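Local coordinates for protein titin (Homo sapiens, PDB 2A38) that spans the half-sarcomere of muscle as a giant elastic scaffold, its N-terminal pair of immunoglobulin domains, Z1Z2, lying in the Z-disc, at residues T3-L12 with Y78-A89; T101-L110 with Y174-A185. One frame throughout, in Å; residues are numbered along the deposited sequence.

Interaction 1: T3-L12 with Y78-A89; sequences TQAPTFTQPL and YSLKATNGSGQA
Pro6 lies over the F–G hairpin of this immunoglobulin domain, its ring set on the two strands that Asn84-Gly87 joins by a type I turn. Its CB meets Ala82 CB and Ala89 CB, each at 3.8 Å, while CD rests 3.1 Å from the carbonyl Gly87 O. Beside it the Asn84 side chain ties the turn to strand 4-8. With chi1 at 70°, CG stands between the backbone N and the carbonyl carbon, which lets the amide work in two directions: ND2 donates to Gln4 O (2.8 Å, 156° at the hydrogen), the acceptor lying almost in the amide plane, and OD1 takes the N-H of Ser86 at 2.8 Å from above the plane of the Asn84 side-chain carbonyl, an Asx turn. A water bridges Thr3 OG1 and Ser86 OG at the outer end.

Further along, Phe8 meets the hairpin with its ring edge, CE2 lying 3.5 Å from Leu80 CD2 and CE1 3.7 Å from Ala89 CB. Leu12 adds CD1 against Leu80 CB.

Strand 4-8 is the edge of one sheet, bonded to strand 23-32; Pro33, just after that strand, accepts a second bond from Asn84 ND2 at its carbonyl O. Strands 76-84 and 87-98 belong to the facing sheet, where Leu80 also packs on Val37 and Trp39 of strand 36-41.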
# COMPACT_ATOMS: atom_id res chain seq x y z
N THR A 3 24.13 -40.04 -9.74
CA THR A 3 24.42 -38.85 -8.94
C THR A 3 24.52 -37.75 -10.00
O THR A 3 24.97 -38.00 -11.12
CB THR A 3 25.76 -38.94 -8.22
OG1 THR A 3 26.82 -39.01 -9.17
CG2 THR A 3 25.80 -40.16 -7.33
N GLN A 4 24.14 -36.54 -9.65
CA GLN A 4 24.16 -35.46 -10.62
C GLN A 4 24.27 -34.10 -9.96
O GLN A 4 23.55 -33.80 -9.01
CB GLN A 4 22.90 -35.58 -11.45
CG GLN A 4 22.62 -34.46 -12.39
CD GLN A 4 21.33 -34.71 -13.15
OE1 GLN A 4 21.28 -35.56 -14.05
NE2 GLN A 4 20.27 -34.00 -12.77
N ALA A 5 25.20 -33.28 -10.46
CA ALA A 5 25.41 -31.94 -9.93
C ALA A 5 24.11 -31.15 -10.09
O ALA A 5 23.27 -31.48 -10.92
CB ALA A 5 26.55 -31.25 -10.68
N PRO A 6 23.93 -30.10 -9.27
CA PRO A 6 22.72 -29.28 -9.33
C PRO A 6 22.54 -28.58 -10.67
O PRO A 6 23.50 -28.12 -11.28
CB PRO A 6 22.91 -28.30 -8.19
CG PRO A 6 23.80 -29.06 -7.23
CD PRO A 6 24.80 -29.65 -8.17
N THR A 7 21.29 -28.48 -11.11
CA THR A 7 20.97 -27.84 -12.38
C THR A 7 19.61 -27.16 -12.25
O THR A 7 18.73 -27.66 -11.55
CB THR A 7 20.89 -28.89 -13.52
OG1 THR A 7 20.81 -28.23 -14.79
CG2 THR A 7 19.64 -29.74 -13.36
N PHE A 8 19.45 -26.03 -12.92
CA PHE A 8 18.17 -25.35 -12.90
C PHE A 8 17.41 -25.72 -14.16
O PHE A 8 17.80 -25.33 -15.25
CB PHE A 8 18.34 -23.84 -12.83
CG PHE A 8 18.73 -23.36 -11.48
CD1 PHE A 8 20.05 -23.39 -11.07
CD2 PHE A 8 17.76 -22.92 -10.59
CE1 PHE A 8 20.41 -23.00 -9.79
CE2 PHE A 8 18.11 -22.53 -9.30
CZ PHE A 8 19.45 -22.57 -8.91
N THR A 9 16.34 -26.48 -14.02
CA THR A 9 15.58 -26.84 -15.19
C THR A 9 14.68 -25.66 -15.56
O THR A 9 14.17 -25.57 -16.67
CB THR A 9 14.76 -28.12 -14.95
OG1 THR A 9 13.90 -27.94 -13.83
CG2 THR A 9 15.70 -29.29 -14.69
N GLN A 10 14.51 -24.75 -14.60
CA GLN A 10 13.73 -23.51 -14.78
C GLN A 10 14.45 -22.47 -13.94
O GLN A 10 14.47 -22.57 -12.71
CB GLN A 10 12.30 -23.66 -14.28
CG GLN A 10 11.35 -24.36 -15.24
CD GLN A 10 11.33 -23.73 -16.62
OE1 GLN A 10 11.27 -22.50 -16.76
NE2 GLN A 10 11.36 -24.57 -17.65
N PRO A 11 15.05 -21.47 -14.59
CA PRO A 11 15.77 -20.43 -13.83
C PRO A 11 14.86 -19.37 -13.24
O PRO A 11 13.66 -19.33 -13.53
CB PRO A 11 16.73 -19.86 -14.87
CG PRO A 11 15.89 -19.90 -16.12
CD PRO A 11 15.20 -21.26 -16.04
N LEU A 12 15.44 -18.52 -12.41
CA LEU A 12 14.69 -17.44 -11.80
C LEU A 12 14.44 -16.41 -12.89
O LEU A 12 15.32 -16.18 -13.73
CB LEU A 12 15.50 -16.76 -10.69
CG LEU A 12 15.81 -17.56 -9.44
CD1 LEU A 12 16.53 -16.68 -8.46
CD2 LEU A 12 14.52 -18.08 -8.85
N TYR A 78 18.27 -11.01 -6.26
CA TYR A 78 17.97 -12.18 -5.45
C TYR A 78 18.57 -13.37 -6.17
O TYR A 78 18.45 -13.48 -7.39
CB TYR A 78 16.47 -12.38 -5.32
CG TYR A 78 15.80 -11.40 -4.40
CD1 TYR A 78 15.68 -10.05 -4.74
CD2 TYR A 78 15.29 -11.82 -3.16
CE1 TYR A 78 15.07 -9.14 -3.88
CE2 TYR A 78 14.69 -10.94 -2.30
CZ TYR A 78 14.58 -9.60 -2.65
OH TYR A 78 13.99 -8.74 -1.78
N SER A 79 19.23 -14.24 -5.44
CA SER A 79 19.82 -15.41 -6.05
C SER A 79 19.52 -16.65 -5.25
O SER A 79 19.26 -16.60 -4.06
CB SER A 79 21.33 -15.23 -6.20
OG SER A 79 21.95 -15.11 -4.94
N LEU A 80 19.56 -17.78 -5.94
CA LEU A 80 19.28 -19.08 -5.35
C LEU A 80 20.49 -19.99 -5.58
O LEU A 80 20.93 -20.15 -6.71
CB LEU A 80 18.05 -19.66 -6.03
CG LEU A 80 17.53 -21.05 -5.68
CD1 LEU A 80 17.16 -21.09 -4.22
CD2 LEU A 80 16.32 -21.36 -6.54
N LYS A 81 21.05 -20.54 -4.50
CA LYS A 81 22.19 -21.46 -4.60
C LYS A 81 21.72 -22.88 -4.30
O LYS A 81 21.00 -23.10 -3.33
CB LYS A 81 23.29 -21.14 -3.60
CG LYS A 81 24.14 -19.94 -3.94
CD LYS A 81 25.37 -19.89 -3.01
CE LYS A 81 26.16 -18.59 -3.21
NZ LYS A 81 27.42 -18.54 -2.40
N ALA A 82 22.16 -23.84 -5.11
CA ALA A 82 21.81 -25.25 -4.92
C ALA A 82 23.12 -26.04 -4.78
O ALA A 82 24.04 -25.84 -5.56
CB ALA A 82 21.02 -25.76 -6.12
N THR A 83 23.19 -26.93 -3.79
CA THR A 83 24.43 -27.68 -3.58
C THR A 83 24.28 -29.14 -3.18
O THR A 83 23.39 -29.49 -2.42
CB THR A 83 25.27 -27.02 -2.48
OG1 THR A 83 25.41 -25.62 -2.75
CG2 THR A 83 26.65 -27.65 -2.41
N ASN A 84 25.16 -29.98 -3.72
CA ASN A 84 25.20 -31.40 -3.35
C ASN A 84 26.64 -31.85 -3.53
O ASN A 84 27.52 -31.04 -3.84
CB ASN A 84 24.20 -32.27 -4.15
CG ASN A 84 24.57 -32.45 -5.61
OD1 ASN A 84 25.69 -32.18 -6.02
ND2 ASN A 84 23.62 -32.93 -6.40
N GLY A 85 26.90 -33.14 -3.33
CA GLY A 85 28.26 -33.64 -3.45
C GLY A 85 28.94 -33.44 -4.79
O GLY A 85 30.17 -33.29 -4.84
N SER A 86 28.15 -33.41 -5.86
CA SER A 86 28.66 -33.26 -7.22
C SER A 86 28.94 -31.84 -7.69
O SER A 86 29.59 -31.65 -8.71
CB SER A 86 27.71 -33.92 -8.22
OG SER A 86 27.64 -35.32 -8.02
N GLY A 87 28.45 -30.85 -6.97
CA GLY A 87 28.70 -29.49 -7.40
C GLY A 87 27.71 -28.50 -6.84
O GLY A 87 26.87 -28.84 -6.01
N GLN A 88 27.81 -27.27 -7.32
CA GLN A 88 26.95 -26.19 -6.87
C GLN A 88 26.48 -25.36 -8.04
O GLN A 88 27.23 -25.12 -8.98
CB GLN A 88 27.72 -25.31 -5.89
CG GLN A 88 27.01 -24.04 -5.49
CD GLN A 88 27.83 -23.21 -4.52
OE1 GLN A 88 27.86 -23.49 -3.32
NE2 GLN A 88 28.51 -22.20 -5.04
N ALA A 89 25.23 -24.92 -7.98
CA ALA A 89 24.64 -24.10 -9.03
C ALA A 89 24.01 -22.86 -8.42
O ALA A 89 23.58 -22.87 -7.28
CB ALA A 89 23.58 -24.90 -9.79
O HOH W 1 27.81 -36.60 -10.19

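Interaction 2: T101-L110 with Y174-A185; sequences TAPPNFVQRL and YSVNATNSVGRA
Phe106, Pro104 and Leu110 pack their apolar side chains on Val176, Ala178 and Ala185, where the N-terminal strand of an I-set immunoglobulin sandwich meets the F–G hairpin of the facing sheet. The Phe106 ring, coming from the direction opposite to Val176, puts CE2 3.5 Å from Val176 CG1 and CE1 3.6 Å from Ala185 CB; CZ also touches Ala178 CB, at 4.1 Å. In Val176 chi1 is 47°, which places CG1 between the backbone N and the carbonyl carbon and turns it to the ring; the same methyl also meets Leu110 CG. Leu110 then extends CD1 to the backbone, 3.4 Å from Tyr174 O. Pro104 bridges both strands, its CB 3.8 Å from Ala178 CB and also against Ala185 CB. At the hairpin tip Val182 splits its two methyls: CG1 touches Thr101 CB, and CG2 lies against the peptide between Ala102 and Pro103.

Polar contacts gather at Asn180. Its ND2 donates to Ala102 O at 2.8 Å with 155° at the hydrogen, and that oxygen lies only 3° out of the amide plane. OD1, 3.2 Å from Pro104 CD, receives weak bonds from the N-H groups of Val182 and Gly183. ND2 is thus gripped firmly and OD1 only weakly, within the type I turn Asn180-Gly183.

Strand 102-106 is the edge of its sheet, paired with strand 119-130, on which Phe106 packs at Val127 and Leu110 at Val125. Asn180 ND2 has a second acceptor in Pro131 O, and within its own sheet Val176 touches Val135 of the adjacent strand 134-139.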
# COMPACT_ATOMS: atom_id res chain seq x y z
N THR A 101 0.31 4.15 -6.74
CA THR A 101 -0.42 5.40 -6.61
C THR A 101 -1.92 5.17 -6.76
O THR A 101 -2.35 4.20 -7.39
CB THR A 101 0.03 6.45 -7.65
OG1 THR A 101 -0.06 5.89 -8.97
CG2 THR A 101 1.45 6.91 -7.38
N ALA A 102 -2.70 6.06 -6.18
CA ALA A 102 -4.16 5.99 -6.23
C ALA A 102 -4.68 7.40 -6.05
O ALA A 102 -4.22 8.13 -5.18
CB ALA A 102 -4.67 5.10 -5.11
N PRO A 103 -5.64 7.83 -6.89
CA PRO A 103 -6.17 9.19 -6.74
C PRO A 103 -6.98 9.28 -5.45
O PRO A 103 -7.35 8.26 -4.87
CB PRO A 103 -7.03 9.35 -7.98
CG PRO A 103 -7.58 7.96 -8.17
CD PRO A 103 -6.37 7.09 -7.93
N PRO A 104 -7.25 10.51 -4.97
CA PRO A 104 -8.02 10.66 -3.74
C PRO A 104 -9.41 10.06 -3.92
O PRO A 104 -10.05 10.22 -4.95
CB PRO A 104 -8.07 12.17 -3.55
CG PRO A 104 -6.80 12.64 -4.22
CD PRO A 104 -6.80 11.82 -5.48
N ASN A 105 -9.88 9.37 -2.89
CA ASN A 105 -11.17 8.73 -2.95
C ASN A 105 -11.94 8.95 -1.65
O ASN A 105 -11.38 8.82 -0.56
CB ASN A 105 -10.98 7.24 -3.19
CG ASN A 105 -12.29 6.48 -3.20
OD1 ASN A 105 -13.22 6.83 -3.92
ND2 ASN A 105 -12.37 5.42 -2.38
N PHE A 106 -13.21 9.32 -1.76
CA PHE A 106 -14.03 9.53 -0.58
C PHE A 106 -14.74 8.25 -0.19
O PHE A 106 -15.74 7.88 -0.81
CB PHE A 106 -15.07 10.62 -0.82
CG PHE A 106 -14.49 12.00 -0.84
CD1 PHE A 106 -14.15 12.60 -2.04
CD2 PHE A 106 -14.22 12.67 0.34
CE1 PHE A 106 -13.56 13.85 -2.06
CE2 PHE A 106 -13.63 13.91 0.33
CZ PHE A 106 -13.29 14.50 -0.86
N VAL A 107 -14.23 7.58 0.83
CA VAL A 107 -14.84 6.35 1.31
C VAL A 107 -16.13 6.80 1.97
O VAL A 107 -17.17 6.17 1.81
CB VAL A 107 -13.94 5.64 2.34
CG1 VAL A 107 -14.66 4.45 2.94
CG2 VAL A 107 -12.64 5.21 1.68
N GLN A 108 -16.03 7.90 2.72
CA GLN A 108 -17.18 8.50 3.38
C GLN A 108 -17.27 9.94 2.88
O GLN A 108 -16.34 10.74 3.05
CB GLN A 108 -17.01 8.51 4.90
CG GLN A 108 -18.22 9.07 5.61
CD GLN A 108 -17.97 9.29 7.08
OE1 GLN A 108 -17.09 8.67 7.67
NE2 GLN A 108 -18.75 10.18 7.69
N ARG A 109 -18.40 10.26 2.25
CA ARG A 109 -18.64 11.59 1.69
C ARG A 109 -19.46 12.47 2.62
O ARG A 109 -20.05 11.99 3.59
CB ARG A 109 -19.41 11.45 0.38
CG ARG A 109 -18.62 10.83 -0.74
CD ARG A 109 -19.47 10.64 -1.98
NE ARG A 109 -18.63 10.38 -3.15
CZ ARG A 109 -19.05 9.76 -4.26
NH1 ARG A 109 -20.30 9.33 -4.35
NH2 ARG A 109 -18.21 9.58 -5.27
N LEU A 110 -19.49 13.76 2.31
CA LEU A 110 -20.27 14.72 3.09
C LEU A 110 -21.74 14.42 2.80
O LEU A 110 -22.08 13.98 1.71
CB LEU A 110 -20.00 16.15 2.63
CG LEU A 110 -18.69 16.87 2.91
CD1 LEU A 110 -18.76 18.29 2.35
CD2 LEU A 110 -18.46 16.91 4.41
N TYR A 174 -21.35 23.33 1.67
CA TYR A 174 -20.09 22.90 2.25
C TYR A 174 -19.45 21.87 1.36
O TYR A 174 -20.12 20.98 0.86
CB TYR A 174 -20.30 22.32 3.65
CG TYR A 174 -20.58 23.39 4.68
CD1 TYR A 174 -21.83 24.02 4.74
CD2 TYR A 174 -19.58 23.82 5.55
CE1 TYR A 174 -22.07 25.05 5.64
CE2 TYR A 174 -19.81 24.84 6.45
CZ TYR A 174 -21.05 25.45 6.49
OH TYR A 174 -21.28 26.48 7.38
N SER A 175 -18.14 22.01 1.15
CA SER A 175 -17.43 21.06 0.31
C SER A 175 -16.03 20.76 0.84
O SER A 175 -15.47 21.50 1.65
CB SER A 175 -17.31 21.62 -1.10
OG SER A 175 -16.70 22.89 -1.06
N VAL A 176 -15.48 19.65 0.38
CA VAL A 176 -14.15 19.27 0.77
C VAL A 176 -13.45 18.89 -0.51
O VAL A 176 -14.01 18.21 -1.37
CB VAL A 176 -14.13 18.08 1.76
CG1 VAL A 176 -15.05 17.01 1.27
CG2 VAL A 176 -12.72 17.55 1.90
N ASN A 177 -12.22 19.36 -0.64
CA ASN A 177 -11.40 19.10 -1.81
C ASN A 177 -10.18 18.29 -1.38
O ASN A 177 -9.49 18.66 -0.43
CB ASN A 177 -10.95 20.43 -2.39
CG ASN A 177 -10.92 20.41 -3.87
OD1 ASN A 177 -9.96 19.93 -4.47
ND2 ASN A 177 -11.98 20.92 -4.48
N ALA A 178 -9.93 17.18 -2.06
CA ALA A 178 -8.78 16.33 -1.74
C ALA A 178 -7.91 16.16 -2.97
O ALA A 178 -8.41 15.79 -4.03
CB ALA A 178 -9.26 14.97 -1.22
N THR A 179 -6.62 16.42 -2.85
CA THR A 179 -5.73 16.29 -3.99
C THR A 179 -4.43 15.55 -3.69
O THR A 179 -3.95 15.54 -2.57
CB THR A 179 -5.28 17.68 -4.53
OG1 THR A 179 -4.43 18.31 -3.56
CG2 THR A 179 -6.47 18.60 -4.80
N ASN A 180 -3.87 14.91 -4.71
CA ASN A 180 -2.57 14.28 -4.59
C ASN A 180 -1.99 14.32 -5.99
O ASN A 180 -2.65 14.82 -6.91
CB ASN A 180 -2.62 12.88 -3.95
CG ASN A 180 -3.20 11.82 -4.85
OD1 ASN A 180 -3.61 12.09 -5.96
ND2 ASN A 180 -3.23 10.59 -4.34
N SER A 181 -0.77 13.83 -6.17
CA SER A 181 -0.12 13.89 -7.48
C SER A 181 -0.89 13.24 -8.62
O SER A 181 -0.73 13.63 -9.78
CB SER A 181 1.27 13.25 -7.39
OG SER A 181 1.18 11.87 -7.07
N VAL A 182 -1.72 12.25 -8.31
CA VAL A 182 -2.46 11.59 -9.37
C VAL A 182 -3.89 12.03 -9.61
O VAL A 182 -4.51 11.58 -10.56
CB VAL A 182 -2.43 10.05 -9.21
CG1 VAL A 182 -1.07 9.54 -9.59
CG2 VAL A 182 -2.75 9.66 -7.78
N GLY A 183 -4.42 12.90 -8.76
CA GLY A 183 -5.78 13.33 -8.99
C GLY A 183 -6.40 14.23 -7.94
O GLY A 183 -5.79 14.57 -6.93
N ARG A 184 -7.64 14.63 -8.22
CA ARG A 184 -8.39 15.49 -7.32
C ARG A 184 -9.82 14.97 -7.24
O ARG A 184 -10.40 14.55 -8.24
CB ARG A 184 -8.42 16.93 -7.84
CG ARG A 184 -9.13 17.89 -6.89
CD ARG A 184 -9.38 19.22 -7.56
NE ARG A 184 -10.27 19.05 -8.71
CZ ARG A 184 -10.37 19.92 -9.70
NH1 ARG A 184 -9.64 21.02 -9.70
NH2 ARG A 184 -11.22 19.69 -10.70
N ALA A 185 -10.37 15.00 -6.04
CA ALA A 185 -11.73 14.56 -5.79
C ALA A 185 -12.39 15.64 -4.94
O ALA A 185 -11.73 16.29 -4.13
CB ALA A 185 -11.71 13.24 -5.05

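In the fold
Interactions 1 and 2 are the same structural solution used twice, once in each immunoglobulin domain: the first strand of one sheet packs on the F–G hairpin of the other. They occur in series along the chain, on opposite sides of its centre, with nearest atoms about 19 Å apart and no touch. Each runs from an interior end to an exposed hairpin tip, but interaction 2 is the more buried: Phe106 and Leu110 are both enclosed, whereas in interaction 1 Leu12 is buried and Phe8 partly exposed. At the tip, a water joins threonine and serine in interaction 1, while threonine meets valine methyls in interaction 2. Inside, the phenylalanine meets Leu80 in the first domain and Val176 in the second.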